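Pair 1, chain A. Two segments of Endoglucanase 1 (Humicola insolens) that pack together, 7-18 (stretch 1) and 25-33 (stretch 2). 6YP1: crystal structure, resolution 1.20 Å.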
# COMPACT_ATOMS: atom_id res chain seq x y z
N LYS A 7 11.56 -20.51 -12.12
CA LYS A 7 11.46 -20.54 -10.65
C LYS A 7 11.11 -19.14 -10.09
O LYS A 7 11.68 -18.14 -10.53
CB LYS A 7 12.81 -20.97 -10.05
N GLU A 8 10.20 -19.12 -9.13
CA GLU A 8 9.89 -17.94 -8.31
C GLU A 8 10.73 -18.04 -7.06
O GLU A 8 10.55 -19.02 -6.30
CB GLU A 8 8.41 -17.93 -7.98
CG GLU A 8 7.91 -16.73 -7.21
CD GLU A 8 7.66 -15.48 -8.01
OE1 GLU A 8 7.92 -15.49 -9.20
OE2 GLU A 8 7.17 -14.46 -7.44
N VAL A 9 11.59 -17.08 -6.78
CA VAL A 9 12.45 -17.10 -5.60
C VAL A 9 12.04 -15.91 -4.73
O VAL A 9 12.47 -14.78 -4.94
CB VAL A 9 13.93 -17.09 -5.96
CG1 VAL A 9 14.80 -17.04 -4.69
CG2 VAL A 9 14.32 -18.28 -6.82
N HIS A 10 11.16 -16.16 -3.76
CA HIS A 10 10.64 -15.07 -2.91
C HIS A 10 11.70 -14.62 -1.92
O HIS A 10 12.22 -15.47 -1.17
CB HIS A 10 9.42 -15.51 -2.15
CG HIS A 10 8.25 -15.97 -2.97
ND1 HIS A 10 7.98 -17.28 -3.17
CD2 HIS A 10 7.31 -15.24 -3.60
CE1 HIS A 10 6.86 -17.34 -3.89
NE2 HIS A 10 6.43 -16.11 -4.17
N PRO A 11 11.96 -13.33 -1.78
CA PRO A 11 12.80 -12.88 -0.67
C PRO A 11 12.15 -13.21 0.69
O PRO A 11 10.94 -13.08 0.87
CB PRO A 11 12.86 -11.36 -0.89
CG PRO A 11 12.63 -11.20 -2.38
CD PRO A 11 11.60 -12.24 -2.71
N GLN A 12 12.99 -13.63 1.62
CA GLN A 12 12.59 -13.92 3.00
C GLN A 12 12.68 -12.64 3.81
O GLN A 12 13.65 -11.87 3.70
CB GLN A 12 13.54 -14.99 3.57
CG GLN A 12 13.15 -15.51 4.94
CD GLN A 12 14.03 -16.64 5.39
OE1 GLN A 12 14.58 -17.34 4.56
NE2 GLN A 12 14.12 -16.86 6.69
N LEU A 13 11.70 -12.42 4.68
CA LEU A 13 11.66 -11.23 5.54
C LEU A 13 11.25 -11.66 6.92
O LEU A 13 10.17 -12.24 7.10
CB LEU A 13 10.68 -10.19 5.00
CG LEU A 13 10.67 -8.87 5.78
CD1 LEU A 13 11.98 -8.11 5.62
CD2 LEU A 13 9.51 -8.02 5.29
N THR A 14 12.07 -11.36 7.93
CA THR A 14 11.71 -11.61 9.32
C THR A 14 10.94 -10.43 9.84
O THR A 14 11.35 -9.25 9.70
CB THR A 14 12.97 -11.90 10.15
OG1 THR A 14 13.63 -13.06 9.65
CG2 THR A 14 12.65 -12.10 11.62
N THR A 15 9.77 -10.70 10.44
CA THR A 15 8.87 -9.71 11.03
C THR A 15 8.64 -10.09 12.50
O THR A 15 9.24 -11.05 12.96
CB THR A 15 7.55 -9.65 10.21
OG1 THR A 15 6.91 -10.91 10.43
CG2 THR A 15 7.78 -9.38 8.74
N PHE A 16 7.75 -9.36 13.18
CA PHE A 16 7.50 -9.66 14.60
C PHE A 16 6.02 -9.64 14.91
O PHE A 16 5.22 -8.90 14.31
CB PHE A 16 8.24 -8.69 15.54
CG PHE A 16 9.73 -8.66 15.32
CD1 PHE A 16 10.28 -7.84 14.34
CD2 PHE A 16 10.59 -9.45 16.09
CE1 PHE A 16 11.63 -7.88 14.13
CE2 PHE A 16 11.95 -9.43 15.87
CZ PHE A 16 12.46 -8.65 14.88
N ARG A 17 5.68 -10.41 15.94
CA ARG A 17 4.37 -10.38 16.58
C ARG A 17 4.60 -9.94 18.03
O ARG A 17 5.47 -10.54 18.71
CB ARG A 17 3.67 -11.74 16.54
CG ARG A 17 3.61 -12.35 15.14
CD ARG A 17 2.75 -11.60 14.16
NE ARG A 17 2.84 -12.20 12.81
CZ ARG A 17 3.85 -12.01 11.99
NH1 ARG A 17 4.73 -11.07 12.21
NH2 ARG A 17 3.95 -12.78 10.90
N CYS A 18 3.80 -9.00 18.52
CA CYS A 18 4.11 -8.33 19.78
C CYS A 18 2.94 -8.41 20.74
O CYS A 18 1.77 -8.25 20.39
CB CYS A 18 4.47 -6.87 19.55
SG CYS A 18 5.79 -6.60 18.31
N LYS A 25 8.25 -11.06 19.15
CA LYS A 25 8.78 -12.37 18.81
C LYS A 25 8.93 -12.51 17.32
O LYS A 25 7.97 -12.21 16.57
CB LYS A 25 7.87 -13.47 19.37
CG LYS A 25 7.72 -13.48 20.90
CD LYS A 25 6.94 -14.60 21.49
CE LYS A 25 6.98 -14.47 22.97
NZ LYS A 25 6.34 -15.69 23.49
N PRO A 26 10.06 -12.98 16.79
CA PRO A 26 10.27 -13.00 15.35
C PRO A 26 9.45 -14.08 14.67
O PRO A 26 9.14 -15.12 15.23
CB PRO A 26 11.78 -13.26 15.26
CG PRO A 26 12.12 -14.02 16.49
CD PRO A 26 11.22 -13.42 17.55
N ALA A 27 9.12 -13.81 13.41
CA ALA A 27 8.31 -14.68 12.56
C ALA A 27 8.90 -14.64 11.15
O ALA A 27 9.44 -13.61 10.73
CB ALA A 27 6.87 -14.22 12.56
N THR A 28 8.70 -15.69 10.40
CA THR A 28 9.15 -15.77 9.03
C THR A 28 8.01 -15.39 8.08
O THR A 28 6.92 -15.95 8.12
CB THR A 28 9.67 -17.15 8.69
OG1 THR A 28 10.80 -17.39 9.48
CG2 THR A 28 9.99 -17.31 7.23
N ASN A 29 8.30 -14.48 7.16
CA ASN A 29 7.42 -14.12 6.06
C ASN A 29 8.23 -14.10 4.78
O ASN A 29 9.44 -14.18 4.77
CB ASN A 29 6.73 -12.76 6.35
CG ASN A 29 5.66 -12.88 7.42
OD1 ASN A 29 5.88 -12.51 8.58
ND2 ASN A 29 4.50 -13.40 7.03
N PHE A 30 7.49 -13.97 3.66
CA PHE A 30 8.10 -13.88 2.34
C PHE A 30 7.47 -12.69 1.59
O PHE A 30 6.39 -12.23 1.96
CB PHE A 30 8.01 -15.18 1.56
CG PHE A 30 8.78 -16.30 2.19
CD1 PHE A 30 10.13 -16.44 1.88
CD2 PHE A 30 8.22 -17.18 3.09
CE1 PHE A 30 10.87 -17.42 2.54
CE2 PHE A 30 8.98 -18.15 3.73
CZ PHE A 30 10.30 -18.25 3.45
N ILE A 31 8.16 -12.27 0.55
CA ILE A 31 7.73 -11.11 -0.26
C ILE A 31 7.43 -11.58 -1.66
O ILE A 31 8.18 -12.35 -2.25
CB ILE A 31 8.86 -10.08 -0.25
CG1 ILE A 31 8.99 -9.44 1.12
CG2 ILE A 31 8.73 -9.02 -1.35
CD1 ILE A 31 7.85 -8.49 1.53
N VAL A 32 6.31 -11.10 -2.23
CA VAL A 32 5.93 -11.43 -3.62
C VAL A 32 5.58 -10.17 -4.40
O VAL A 32 4.87 -9.30 -3.92
CB VAL A 32 4.80 -12.48 -3.68
CG1 VAL A 32 3.49 -11.97 -3.11
CG2 VAL A 32 4.61 -13.02 -5.06
N LEU A 33 6.11 -10.09 -5.63
CA LEU A 33 5.77 -9.01 -6.54
C LEU A 33 4.36 -9.20 -7.09
O LEU A 33 3.88 -10.32 -7.26
CB LEU A 33 6.80 -9.01 -7.68
CG LEU A 33 8.06 -8.19 -7.37
CD1 LEU A 33 9.21 -8.63 -8.19
CD2 LEU A 33 7.73 -6.64 -7.60
O HOH W 1 12.67 -15.45 8.62

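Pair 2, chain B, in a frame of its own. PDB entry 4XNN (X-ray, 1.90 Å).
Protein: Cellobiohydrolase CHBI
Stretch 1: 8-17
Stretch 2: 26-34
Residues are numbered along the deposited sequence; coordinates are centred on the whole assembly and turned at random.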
# COMPACT_ATOMS: atom_id res chain seq x y z
N ALA B 8 18.55 -5.40 -18.20
CA ALA B 8 17.76 -6.58 -17.91
C ALA B 8 16.90 -6.38 -16.71
O ALA B 8 17.35 -5.75 -15.76
CB ALA B 8 18.70 -7.73 -17.56
N GLU B 9 15.67 -6.89 -16.75
CA GLU B 9 14.78 -6.80 -15.60
C GLU B 9 15.01 -8.05 -14.76
O GLU B 9 14.83 -9.14 -15.25
CB GLU B 9 13.32 -6.66 -16.05
CG GLU B 9 12.29 -6.88 -14.93
CD GLU B 9 12.53 -6.06 -13.66
OE1 GLU B 9 12.95 -4.85 -13.75
OE2 GLU B 9 12.24 -6.60 -12.54
N GLU B 10 15.43 -7.88 -13.51
CA GLU B 10 15.74 -9.00 -12.61
C GLU B 10 15.09 -8.84 -11.25
O GLU B 10 15.69 -8.22 -10.35
CB GLU B 10 17.26 -9.12 -12.46
CG GLU B 10 17.93 -9.30 -13.82
CD GLU B 10 19.44 -9.47 -13.78
OE1 GLU B 10 19.94 -10.12 -14.72
OE2 GLU B 10 20.11 -8.93 -12.87
N PRO B 11 13.91 -9.45 -11.06
CA PRO B 11 13.24 -9.29 -9.77
C PRO B 11 13.91 -10.04 -8.64
O PRO B 11 14.65 -11.00 -8.85
CB PRO B 11 11.87 -9.92 -10.02
CG PRO B 11 12.16 -10.97 -11.03
CD PRO B 11 13.13 -10.29 -11.97
N LEU B 12 13.70 -9.63 -7.42
CA LEU B 12 14.39 -10.28 -6.29
C LEU B 12 13.66 -11.54 -5.86
O LEU B 12 12.47 -11.47 -5.57
CB LEU B 12 14.42 -9.32 -5.12
CG LEU B 12 15.69 -8.57 -4.78
CD1 LEU B 12 16.71 -8.52 -5.90
CD2 LEU B 12 15.37 -7.24 -4.14
N ASN B 13 14.32 -12.69 -5.73
CA ASN B 13 13.57 -13.86 -5.24
C ASN B 13 13.11 -13.72 -3.83
O ASN B 13 13.85 -13.26 -2.97
CB ASN B 13 14.37 -15.16 -5.35
CG ASN B 13 14.52 -15.61 -6.75
OD1 ASN B 13 13.66 -15.42 -7.61
ND2 ASN B 13 15.64 -16.21 -7.01
N LEU B 14 11.87 -14.16 -3.58
CA LEU B 14 11.30 -14.12 -2.24
C LEU B 14 10.38 -15.30 -2.02
O LEU B 14 9.24 -15.27 -2.48
CB LEU B 14 10.47 -12.86 -2.01
CG LEU B 14 9.82 -12.70 -0.61
CD1 LEU B 14 10.88 -12.68 0.49
CD2 LEU B 14 9.03 -11.38 -0.55
N PRO B 15 10.85 -16.30 -1.29
CA PRO B 15 9.95 -17.39 -1.02
C PRO B 15 8.89 -17.06 -0.01
O PRO B 15 9.21 -16.40 1.00
CB PRO B 15 10.87 -18.48 -0.43
CG PRO B 15 12.02 -17.75 0.17
CD PRO B 15 12.21 -16.52 -0.73
N ILE B 16 7.66 -17.56 -0.22
CA ILE B 16 6.64 -17.51 0.82
C ILE B 16 6.16 -18.93 1.09
O ILE B 16 6.60 -19.87 0.37
CB ILE B 16 5.47 -16.64 0.38
CG1 ILE B 16 4.66 -17.38 -0.69
CG2 ILE B 16 5.97 -15.25 -0.15
CD1 ILE B 16 3.32 -16.71 -1.09
N SER B 17 5.27 -19.10 2.07
CA SER B 17 4.81 -20.46 2.42
C SER B 17 3.35 -20.52 2.24
O SER B 17 2.63 -19.63 2.71
CB SER B 17 5.05 -20.79 3.90
OG SER B 17 6.44 -20.83 4.24
N GLN B 26 4.26 -25.54 2.56
CA GLN B 26 5.09 -25.80 1.40
C GLN B 26 5.65 -24.42 0.95
O GLN B 26 4.92 -23.42 0.97
CB GLN B 26 4.16 -26.41 0.34
CG GLN B 26 4.71 -26.56 -1.07
CD GLN B 26 3.84 -25.89 -2.15
OE1 GLN B 26 3.73 -24.65 -2.22
NE2 GLN B 26 3.25 -26.72 -3.03
N THR B 27 6.89 -24.36 0.53
CA THR B 27 7.50 -23.12 -0.06
C THR B 27 6.96 -22.82 -1.46
O THR B 27 6.84 -23.72 -2.30
CB THR B 27 9.05 -23.25 -0.02
OG1 THR B 27 9.69 -22.01 -0.36
CG2 THR B 27 9.50 -24.27 -0.98
N GLU B 28 6.64 -21.56 -1.73
CA GLU B 28 6.26 -21.08 -3.07
C GLU B 28 7.32 -20.03 -3.51
O GLU B 28 7.61 -19.12 -2.78
CB GLU B 28 4.84 -20.47 -3.02
CG GLU B 28 4.31 -19.95 -4.35
CD GLU B 28 2.90 -19.35 -4.27
OE1 GLU B 28 2.77 -18.10 -4.20
OE2 GLU B 28 1.90 -20.08 -4.23
N ALA B 29 7.90 -20.20 -4.70
CA ALA B 29 9.11 -19.51 -5.14
C ALA B 29 8.73 -18.28 -5.91
O ALA B 29 8.77 -18.27 -7.13
CB ALA B 29 9.98 -20.42 -6.03
N ASP B 30 8.34 -17.25 -5.17
CA ASP B 30 7.87 -15.99 -5.74
C ASP B 30 9.00 -14.94 -5.82
O ASP B 30 10.16 -15.21 -5.53
CB ASP B 30 6.71 -15.47 -4.91
CG ASP B 30 5.46 -16.40 -4.93
OD1 ASP B 30 5.18 -17.10 -5.92
OD2 ASP B 30 4.74 -16.40 -3.91
N ALA B 31 8.69 -13.73 -6.22
CA ALA B 31 9.76 -12.73 -6.43
C ALA B 31 9.13 -11.34 -6.29
O ALA B 31 7.90 -11.24 -6.29
CB ALA B 31 10.38 -12.89 -7.79
N VAL B 32 9.96 -10.32 -6.08
CA VAL B 32 9.46 -8.96 -5.91
C VAL B 32 9.89 -8.11 -7.08
O VAL B 32 11.08 -8.20 -7.55
CB VAL B 32 9.91 -8.26 -4.60
CG1 VAL B 32 9.59 -9.13 -3.41
CG2 VAL B 32 11.39 -8.00 -4.54
N VAL B 33 8.94 -7.28 -7.54
CA VAL B 33 9.14 -6.41 -8.68
C VAL B 33 8.86 -4.96 -8.33
O VAL B 33 8.00 -4.68 -7.51
CB VAL B 33 8.32 -6.89 -9.89
CG1 VAL B 33 6.81 -6.84 -9.65
CG2 VAL B 33 8.65 -6.10 -11.14
N LEU B 34 9.65 -4.08 -8.89
CA LEU B 34 9.54 -2.62 -8.64
C LEU B 34 8.51 -1.98 -9.51
O LEU B 34 8.43 -2.26 -10.71
CB LEU B 34 10.91 -1.96 -8.84
CG LEU B 34 10.99 -0.45 -8.50
CD1 LEU B 34 11.00 -0.21 -6.96
CD2 LEU B 34 12.24 0.09 -9.19

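Both pairs are two-stranded antiparallel ladders with a strong twist, the strand directions 135° apart in pair 1 and 136° in pair 2, and fourteen central residues superpose to 0.5 Å. The register is the same: A:Thr15 pairs with A:Ala27 as B:Ile16 pairs with B:Glu28, and A:Gln12 with A:Phe30 as B:Asn13 with B:Ala31. Backbone bonds hold this frame, with A:Leu13 N donating to A:Asn29 O at 2.9 Å and B:Leu14 N to B:Asp30 O at 2.8 Å. The return bond differs: A:Asn29 N to A:Leu13 O is 2.9 Å, whereas B:Asp30 N to B:Leu14 O is weak at 3.5 Å.

The face carrying the two leucines holds the most instructive matches. A:Leu13 and B:Leu14 share a t, p rotamer, and their side-chain centres fall 0.4 Å apart. Each meets a branched aliphatic residue one step diagonally across: A:Leu13 CD2 lies 4.1 Å from A:Ile31 CD1, and B:Leu14 CD2 lies 3.7 Å from B:Val32 CG1. The shorter valine still makes a close contact, and it also meets B:Leu12, whose CB is 3.4 Å from B:Val32 CG2; at the matched place A:Pro11 CB stands 4.2 Å from A:Ile31 CB.

Further along this face the chemistry diverges. In pair 1 the small A:Ala27 leaves its CB over one face of the A:Arg17 guanidinium, 3.7 Å from A:Arg17 NH2. A:Asn29 OD1 accepts from A:Thr15 OG1 at 2.7 Å and from A:Arg17 NH2 at 3.0 Å, while A:Arg17 NH1 donates to A:Thr15 OG1 at 2.8 Å, closing a compact polar network. In pair 2 the threonine position becomes B:Ile16, which offers no hydroxyl; its CD1 instead approaches B:Asp30 OD2 at 3.2 Å and B:Glu28 OE1 at 3.5 Å. The alanine position becomes B:Glu28, whose OE1 comes within 2.6 Å of B:Asp30 OD2, an approach along one strand.

The other face trades bulk for economy. A:Phe30 CE1 lies 3.8 Å from A:Gln12 CB, and A:Phe30 CB 4.0 Å from A:His10 CB; at the matched positions B:Ala31 CB lies 4.0 Å from B:Pro11 CB and 4.1 Å from B:Asn13 OD1. A:Thr14 OG1 and A:Thr28 OG1 each lie 2.8 Å from the oxygen of one water, which accepts from A:Gln12 NE2 at 2.8 Å; B:Pro15 and B:Ala29 bring no side-chain polar group to these positions.

The rule is to keep the leucine and its aliphatic diagonal partner, then settle the polar positions as a set.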